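Local coordinates for protein beta-N-acetylhexosaminidase (Arthrobacter aurescens, PDB 3RCN) that probably hydrolyses terminal non-reducing N-acetyl-D-hexosamine residues from N-acetyl-beta-D-hexosaminides, as a member of glycoside hydrolase family 20, at residues A[411-416]-A[531-535]; A[417-421]-A[466-470]. The contacts are given in a common frame with arbitrary orientation. Numbering follows the deposited sequence.

Interaction 1. Residues A[411-416]-A[531-535]; sequences RQADGD and WKRDY. With SO4 (sulfate ion), chain G.
This is a polar surface contact in which an irregular loop of the catalytic alpha/beta-barrel domain, 411-416, meets a segment near the C-terminus, 531-535; a sulfate ion bridges them. Segment 531-535 starts as one strand of a two-stranded parallel sheet, and 411-416 belongs to the loop between strands 397-400 and 422-423 that leads into the other. Their backbones stay apart: the closest CA atoms, of Arg411 and Lys532, are 8.5 Å from each other, and long side chains span the gap, burying 218 Å² in all. Arg411 points its CA-to-CB bond toward the other segment (chi1 p, chi2 -142°, between wells, chi3 t). Its NH2 donates a hydrogen bond to Arg533 O (2.9 Å, 144° at the hydrogen), with that oxygen near the guanidinium plane, while NE is held by Gly423 O. Over one guanidinium face lies Lys532 CG, and Arg411 NH1 is 3.4 Å from Lys532 CD. Lys532, with chi1 m and the remaining torsions t, extends to Gly415 and Asp416, where NZ forms a salt bridge with Asp416 OD2 (3.3 Å), whose hydrogen bond is weak, a weak hydrogen bond to Gly415 O (3.4 Å) and a shorter one to sulfate O1 (3.0 Å). At Gly415 (phi 106°, psi -176°) a CB would jam against Asp414 O; its N donates to sulfate O2 (3.2 Å). Sulfate is probably from the crystallisation liquor. Asp416 is poorly ordered, which implies that the firmest direct link is the Arg411 bond to a backbone carbonyl and that the lysine end is looser.

Interaction 2. Residues A[417-421]-A[466-470]; sequences DEPVP and RVQFA
Pro419 lays its ring against the side chains of Arg466 and Phe469, about one helical turn apart on helix 464-471 of the glycoside hydrolase family 20 catalytic alpha/beta barrel. The contact is buried loop-on-helix packing, without hydrogen bonds between the segments, and covers 162 Å². The backbones are well separated, Pro419 CA to Arg466 CA being 9.4 Å, and the CA-to-CB bonds of Pro419, Arg466 and Phe469 all point across the gap. Pro419 (phi -68°, psi 131°, C-gamma endo) puts CB over one guanidinium face, and its CG is 3.3 Å from Arg466 NH2 and 3.6 Å from Phe469 CE1. Phe469 has chi1 t; Arg466, also deposited in a second conformer, has chi1 m, chi2 -120°, between wells, and chi3 p. Val420, at phi 37° and psi 65°, turns the loop, bringing CG2 to 4.3 Å from Arg466 NH1. Glu418 is salt-bridged to Arg514, while its OE1 lies near the Phe469 ring plane, 4.2 Å from Phe469 CZ.

Interactions 1 and 2 use adjoining parts, 411-416 and 417-421, of the loop between strands 397-400 and 422-423, and their centres are 11 Å apart. The former faces the C-terminal segment at the surface; the latter packs inward on helix 464-471. They are joined directly: Gln412 NE2 lies 2.9 Å from Phe469 O, a probable hydrogen bond, Ala413 O packs 3.6 Å from Glu418 CG, and Arg411 CD sits 4.0 Å from Pro421 CB. Interaction 1 lies nearer the predicted active site: the Arg533 side chain, salt-bridged to Glu403 and Glu538, is about 8 Å from that of Glu316, the predicted proton donor. Interaction 2 lies away from that site; a glycerol, probably from the crystallisation liquor, is about 3 Å from the Arg466 side chain.

Interaction 1. Residues A[411-416]-A[531-535]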
ATOM      1  N   ARG A 411      -6.249 -21.472  10.414  1.00 36.32           N
ATOM      2  CA  ARG A 411      -7.051 -21.837   9.257  1.00 35.38           C
ATOM      3  C   ARG A 411      -8.546 -21.583   9.437  1.00 40.34           C
ATOM      4  O   ARG A 411      -9.094 -21.817  10.507  1.00 38.93           O
ATOM      5  CB  ARG A 411      -6.820 -23.305   8.931  1.00 36.03           C
ATOM      6  CG  ARG A 411      -7.352 -24.260   9.971  1.00 31.54           C
ATOM      7  CD  ARG A 411      -6.381 -25.404  10.121  1.00 36.47           C
ATOM      8  NE  ARG A 411      -6.724 -26.299  11.220  1.00 42.13           N
ATOM      9  CZ  ARG A 411      -7.167 -27.539  11.059  1.00 46.40           C
ATOM     10  NH1 ARG A 411      -7.326 -28.034   9.839  1.00 51.63           N
ATOM     11  NH2 ARG A 411      -7.440 -28.284  12.115  1.00 46.58           N
ATOM     12  N   GLN A 412      -9.193 -21.106   8.373  1.00 44.06           N
ATOM     13  CA  GLN A 412     -10.585 -20.664   8.422  1.00 38.41           C
ATOM     14  C   GLN A 412     -11.572 -21.765   8.083  1.00 40.70           C
ATOM     15  O   GLN A 412     -12.781 -21.567   8.144  1.00 48.29           O
ATOM     16  CB  GLN A 412     -10.781 -19.472   7.485  1.00 34.58           C
ATOM     17  CG  GLN A 412      -9.770 -18.390   7.776  1.00 40.19           C
ATOM     18  CD  GLN A 412     -10.004 -17.105   7.024  1.00 37.74           C
ATOM     19  OE1 GLN A 412     -11.131 -16.616   6.932  1.00 38.91           O
ATOM     20  NE2 GLN A 412      -8.926 -16.534   6.494  1.00 28.94           N
ATOM     21  N   ALA A 413     -11.059 -22.928   7.715  1.00 40.36           N
ATOM     22  CA  ALA A 413     -11.926 -24.061   7.431  1.00 44.28           C
ATOM     23  C   ALA A 413     -11.149 -25.362   7.559  1.00 48.98           C
ATOM     24  O   ALA A 413      -9.923 -25.365   7.503  1.00 56.82           O
ATOM     25  CB  ALA A 413     -12.530 -23.926   6.034  1.00 47.37           C
ATOM     26  N   ASP A 414     -11.854 -26.471   7.727  1.00 49.36           N
ATOM     27  CA  ASP A 414     -11.187 -27.762   7.722  1.00 63.15           C
ATOM     28  C   ASP A 414     -10.747 -28.123   6.306  1.00 67.33           C
ATOM     29  O   ASP A 414     -11.311 -27.630   5.323  1.00 68.15           O
ATOM     30  CB  ASP A 414     -12.111 -28.848   8.273  1.00 74.68           C
ATOM     31  CG  ASP A 414     -13.286 -29.130   7.359  1.00 85.36           C
ATOM     32  OD1 ASP A 414     -13.802 -30.269   7.385  1.00 93.92           O
ATOM     33  OD2 ASP A 414     -13.692 -28.215   6.610  1.00 86.02           O
ATOM     34  N   GLY A 415      -9.741 -28.986   6.204  1.00 74.20           N
ATOM     35  CA  GLY A 415      -9.357 -29.539   4.919  1.00 86.71           C
ATOM     36  C   GLY A 415      -8.084 -29.024   4.275  1.00 98.36           C
ATOM     37  O   GLY A 415      -7.331 -28.229   4.849  1.00 96.32           O
ATOM     38  N   ASP A 416      -7.844 -29.506   3.061  1.00107.37           N
ATOM     39  CA  ASP A 416      -6.582 -29.269   2.373  1.00109.25           C
ATOM     40  C   ASP A 416      -6.588 -28.100   1.377  1.00 94.48           C
ATOM     41  O   ASP A 416      -5.560 -27.806   0.767  1.00 91.83           O
ATOM     42  CB  ASP A 416      -6.099 -30.564   1.702  1.00122.02           C
ATOM     43  CG  ASP A 416      -5.982 -31.728   2.687  1.00129.90           C
ATOM     44  OD1 ASP A 416      -4.947 -32.429   2.668  1.00131.96           O
ATOM     45  OD2 ASP A 416      -6.929 -31.948   3.475  1.00131.57           O
ATOM     46  N   TRP A 531       0.559 -27.231   9.966  1.00 56.38           N
ATOM     47  CA  TRP A 531       0.408 -28.118  11.113  1.00 52.17           C
ATOM     48  C   TRP A 531      -1.014 -28.011  11.673  1.00 49.04           C
ATOM     49  O   TRP A 531      -1.366 -27.006  12.286  1.00 49.71           O
ATOM     50  CB  TRP A 531       1.429 -27.720  12.176  1.00 48.46           C
ATOM     51  CG  TRP A 531       1.613 -28.745  13.243  1.00 62.77           C
ATOM     52  CD1 TRP A 531       1.283 -28.626  14.564  1.00 62.34           C
ATOM     53  CD2 TRP A 531       2.166 -30.055  13.082  1.00 65.83           C
ATOM     54  NE1 TRP A 531       1.601 -29.779  15.231  1.00 65.37           N
ATOM     55  CE2 TRP A 531       2.143 -30.673  14.345  1.00 66.51           C
ATOM     56  CE3 TRP A 531       2.679 -30.764  11.993  1.00 68.56           C
ATOM     57  CZ2 TRP A 531       2.616 -31.966  14.549  1.00 64.69           C
ATOM     58  CZ3 TRP A 531       3.147 -32.047  12.199  1.00 66.93           C
ATOM     59  CH2 TRP A 531       3.114 -32.633  13.469  1.00 63.10           C
ATOM     60  N   LYS A 532      -1.798 -29.075  11.553  1.00 47.91           N
ATOM     61  CA  LYS A 532      -3.219 -28.998  11.874  1.00 49.97           C
ATOM     62  C   LYS A 532      -3.515 -29.390  13.309  1.00 56.85           C
ATOM     63  O   LYS A 532      -3.246 -30.517  13.716  1.00 63.95           O
ATOM     64  CB  LYS A 532      -4.036 -29.890  10.944  1.00 51.41           C
ATOM     65  CG  LYS A 532      -4.090 -29.456   9.504  1.00 48.11           C
ATOM     66  CD  LYS A 532      -5.074 -30.328   8.743  1.00 47.48           C
ATOM     67  CE  LYS A 532      -5.025 -30.022   7.241  1.00 56.79           C
ATOM     68  NZ  LYS A 532      -5.964 -30.866   6.444  1.00 58.81           N
ATOM     69  N   ARG A 533      -4.124 -28.477  14.056  1.00 54.93           N
ATOM     70  CA  ARG A 533      -4.446 -28.746  15.450  1.00 58.64           C
ATOM     71  C   ARG A 533      -5.945 -28.926  15.674  1.00 60.27           C
ATOM     72  O   ARG A 533      -6.769 -28.376  14.934  1.00 52.89           O
ATOM     73  CB  ARG A 533      -3.888 -27.646  16.356  1.00 60.05           C
ATOM     74  CG  ARG A 533      -2.375 -27.607  16.354  1.00 62.21           C
ATOM     75  CD  ARG A 533      -1.863 -26.439  17.144  1.00 60.75           C
ATOM     76  NE  ARG A 533      -2.273 -26.520  18.537  1.00 60.26           N
ATOM     77  CZ  ARG A 533      -1.975 -25.606  19.452  1.00 64.23           C
ATOM     78  NH1 ARG A 533      -2.382 -25.756  20.706  1.00 67.18           N
ATOM     79  NH2 ARG A 533      -1.265 -24.539  19.111  1.00 61.85           N
ATOM     80  N   ASP A 534      -6.274 -29.742  16.676  1.00 65.52           N
ATOM     81  CA  ASP A 534      -7.651 -30.004  17.092  1.00 69.26           C
ATOM     82  C   ASP A 534      -7.816 -29.754  18.590  1.00 68.56           C
ATOM     83  O   ASP A 534      -7.217 -30.444  19.418  1.00 65.23           O
ATOM     84  CB  ASP A 534      -8.050 -31.444  16.751  1.00 75.95           C
ATOM     85  CG  ASP A 534      -9.405 -31.827  17.320  1.00 84.75           C
ATOM     86  OD1 ASP A 534     -10.233 -30.922  17.567  1.00 87.71           O
ATOM     87  OD2 ASP A 534      -9.643 -33.038  17.520  1.00 89.26           O
ATOM     88  N   TYR A 535      -8.641 -28.773  18.937  1.00 71.32           N
ATOM     89  CA  TYR A 535      -8.731 -28.311  20.320  1.00 70.67           C
ATOM     90  C   TYR A 535      -9.176 -29.390  21.294  1.00 76.07           C
ATOM     91  O   TYR A 535      -8.702 -29.440  22.428  1.00 77.79           O
ATOM     92  CB  TYR A 535      -9.659 -27.101  20.443  1.00 70.24           C
ATOM     93  CG  TYR A 535      -9.674 -26.503  21.832  1.00 73.49           C
ATOM     94  CD1 TYR A 535     -10.831 -26.504  22.600  1.00 78.42           C
ATOM     95  CD2 TYR A 535      -8.519 -25.959  22.386  1.00 75.76           C
ATOM     96  CE1 TYR A 535     -10.844 -25.965  23.883  1.00 79.19           C
ATOM     97  CE2 TYR A 535      -8.518 -25.421  23.662  1.00 79.34           C
ATOM     98  CZ  TYR A 535      -9.684 -25.426  24.408  1.00 80.27           C
ATOM     99  OH  TYR A 535      -9.685 -24.886  25.678  1.00 78.86           O
TER
HETATM  100  S   SO4 G 557      -9.056 -31.759   9.094  1.00109.80           S
HETATM  101  O1  SO4 G 557      -8.286 -32.017   7.878  1.00104.60           O
HETATM  102  O2  SO4 G 557      -9.738 -30.469   9.017  1.00105.44           O
HETATM  103  O3  SO4 G 557     -10.052 -32.813   9.254  1.00110.72           O
HETATM  104  O4  SO4 G 557      -8.160 -31.745  10.249  1.00113.29           O

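Interaction 2. Residues A[417-421]-A[466-470]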
ATOM      1  N   ASP A 417      -7.724 -27.429   1.205  1.00 79.63           N
ATOM      2  CA  ASP A 417      -7.759 -26.300   0.276  1.00 71.52           C
ATOM      3  C   ASP A 417      -7.397 -24.929   0.855  1.00 67.24           C
ATOM      4  O   ASP A 417      -7.162 -23.982   0.109  1.00 76.11           O
ATOM      5  CB  ASP A 417      -9.082 -26.253  -0.471  1.00 81.38           C
ATOM      6  CG  ASP A 417      -9.140 -27.279  -1.586  1.00 92.30           C
ATOM      7  OD1 ASP A 417      -8.656 -26.972  -2.703  1.00 88.66           O
ATOM      8  OD2 ASP A 417      -9.642 -28.399  -1.337  1.00 96.96           O
ATOM      9  N   GLU A 418      -7.318 -24.828   2.177  1.00 55.47           N
ATOM     10  CA  GLU A 418      -6.860 -23.603   2.819  1.00 49.03           C
ATOM     11  C   GLU A 418      -5.327 -23.525   2.739  1.00 46.00           C
ATOM     12  O   GLU A 418      -4.640 -24.531   2.912  1.00 53.43           O
ATOM     13  CB  GLU A 418      -7.329 -23.552   4.282  1.00 45.76           C
ATOM     14  CG  GLU A 418      -8.844 -23.663   4.488  1.00 41.89           C
ATOM     15  CD  GLU A 418      -9.626 -22.590   3.729  1.00 48.16           C
ATOM     16  OE1 GLU A 418      -9.269 -21.393   3.846  1.00 48.65           O
ATOM     17  OE2 GLU A 418     -10.593 -22.943   3.010  1.00 46.81           O
ATOM     18  N   PRO A 419      -4.787 -22.332   2.453  1.00 35.46           N
ATOM     19  CA  PRO A 419      -3.333 -22.113   2.344  1.00 42.15           C
ATOM     20  C   PRO A 419      -2.544 -22.251   3.669  1.00 43.03           C
ATOM     21  O   PRO A 419      -2.924 -21.637   4.652  1.00 42.60           O
ATOM     22  CB  PRO A 419      -3.236 -20.670   1.816  1.00 35.72           C
ATOM     23  CG  PRO A 419      -4.534 -20.030   2.193  1.00 33.72           C
ATOM     24  CD  PRO A 419      -5.562 -21.120   2.132  1.00 32.52           C
ATOM     25  N   VAL A 420      -1.445 -23.009   3.658  1.00 41.29           N
ATOM     26  CA  VAL A 420      -0.613 -23.260   4.841  1.00 39.88           C
ATOM     27  C   VAL A 420      -1.433 -23.413   6.123  1.00 44.74           C
ATOM     28  O   VAL A 420      -1.335 -22.574   7.027  1.00 45.04           O
ATOM     29  CB  VAL A 420       0.422 -22.137   5.050  1.00 37.18           C
ATOM     30  CG1 VAL A 420       1.546 -22.604   5.974  1.00 32.75           C
ATOM     31  CG2 VAL A 420       0.981 -21.674   3.712  1.00 34.29           C
ATOM     32  N   PRO A 421      -2.262 -24.468   6.200  1.00 42.12           N
ATOM     33  CA  PRO A 421      -3.162 -24.632   7.347  1.00 39.11           C
ATOM     34  C   PRO A 421      -2.429 -24.933   8.657  1.00 44.78           C
ATOM     35  O   PRO A 421      -1.647 -25.880   8.744  1.00 47.26           O
ATOM     36  CB  PRO A 421      -4.012 -25.828   6.937  1.00 41.61           C
ATOM     37  CG  PRO A 421      -3.117 -26.624   6.063  1.00 40.31           C
ATOM     38  CD  PRO A 421      -2.312 -25.624   5.290  1.00 36.15           C
ATOM     39  N   ARG A 466      -1.597 -11.700   1.833  0.85 31.65           N
ATOM     40  CA  ARG A 466      -1.843 -12.854   2.685  0.85 35.01           C
ATOM     41  C   ARG A 466      -2.364 -12.424   4.068  0.85 37.65           C
ATOM     42  O   ARG A 466      -3.256 -13.055   4.641  0.85 34.83           O
ATOM     43  CB  ARG A 466      -0.585 -13.715   2.791  0.85 33.80           C
ATOM     44  CG  ARG A 466      -0.247 -14.453   1.504  0.85 32.65           C
ATOM     45  CD  ARG A 466      -0.246 -15.960   1.720  0.85 29.78           C
ATOM     46  NE  ARG A 466      -1.517 -16.411   2.261  0.85 32.90           N
ATOM     47  CZ  ARG A 466      -1.655 -17.227   3.305  0.85 34.29           C
ATOM     48  NH1 ARG A 466      -0.595 -17.718   3.941  0.85 30.49           N
ATOM     49  NH2 ARG A 466      -2.868 -17.567   3.707  0.85 35.15           N
ATOM     50  N   VAL A 467      -1.825 -11.331   4.594  1.00 32.44           N
ATOM     51  CA  VAL A 467      -2.332 -10.809   5.849  1.00 27.06           C
ATOM     52  C   VAL A 467      -3.816 -10.435   5.753  1.00 28.72           C
ATOM     53  O   VAL A 467      -4.594 -10.666   6.689  1.00 29.29           O
ATOM     54  CB  VAL A 467      -1.504  -9.603   6.335  1.00 29.50           C
ATOM     55  CG1 VAL A 467      -2.274  -8.829   7.398  1.00 23.36           C
ATOM     56  CG2 VAL A 467      -0.131 -10.067   6.858  1.00 23.79           C
ATOM     57  N   GLN A 468      -4.215  -9.873   4.615  1.00 28.95           N
ATOM     58  CA  GLN A 468      -5.615  -9.486   4.406  1.00 34.13           C
ATOM     59  C   GLN A 468      -6.525 -10.711   4.338  1.00 29.67           C
ATOM     60  O   GLN A 468      -7.664 -10.706   4.819  1.00 23.00           O
ATOM     61  CB  GLN A 468      -5.755  -8.654   3.130  1.00 32.24           C
ATOM     62  CG  GLN A 468      -5.068  -7.310   3.216  1.00 34.32           C
ATOM     63  CD  GLN A 468      -5.244  -6.501   1.959  1.00 37.45           C
ATOM     64  OE1 GLN A 468      -5.416  -7.054   0.870  1.00 35.95           O
ATOM     65  NE2 GLN A 468      -5.217  -5.180   2.097  1.00 38.48           N
ATOM     66  N   PHE A 469      -6.001 -11.758   3.722  1.00 25.17           N
ATOM     67  CA  PHE A 469      -6.724 -12.992   3.579  1.00 24.00           C
ATOM     68  C   PHE A 469      -6.964 -13.555   4.990  1.00 32.66           C
ATOM     69  O   PHE A 469      -8.068 -14.000   5.325  1.00 28.83           O
ATOM     70  CB  PHE A 469      -5.908 -13.947   2.706  1.00 18.01           C
ATOM     71  CG  PHE A 469      -6.509 -15.314   2.575  1.00 33.32           C
ATOM     72  CD1 PHE A 469      -6.234 -16.301   3.514  1.00 35.84           C
ATOM     73  CD2 PHE A 469      -7.350 -15.617   1.520  1.00 33.05           C
ATOM     74  CE1 PHE A 469      -6.792 -17.560   3.399  1.00 33.71           C
ATOM     75  CE2 PHE A 469      -7.906 -16.872   1.403  1.00 30.80           C
ATOM     76  CZ  PHE A 469      -7.629 -17.844   2.348  1.00 32.53           C
ATOM     77  N   ALA A 470      -5.925 -13.515   5.817  1.00 32.35           N
ATOM     78  CA  ALA A 470      -6.005 -14.049   7.172  1.00 31.20           C
ATOM     79  C   ALA A 470      -6.966 -13.229   8.013  1.00 33.38           C
ATOM     80  O   ALA A 470      -7.810 -13.777   8.709  1.00 34.23           O
ATOM     81  CB  ALA A 470      -4.621 -14.083   7.825  1.00 24.01           C
TER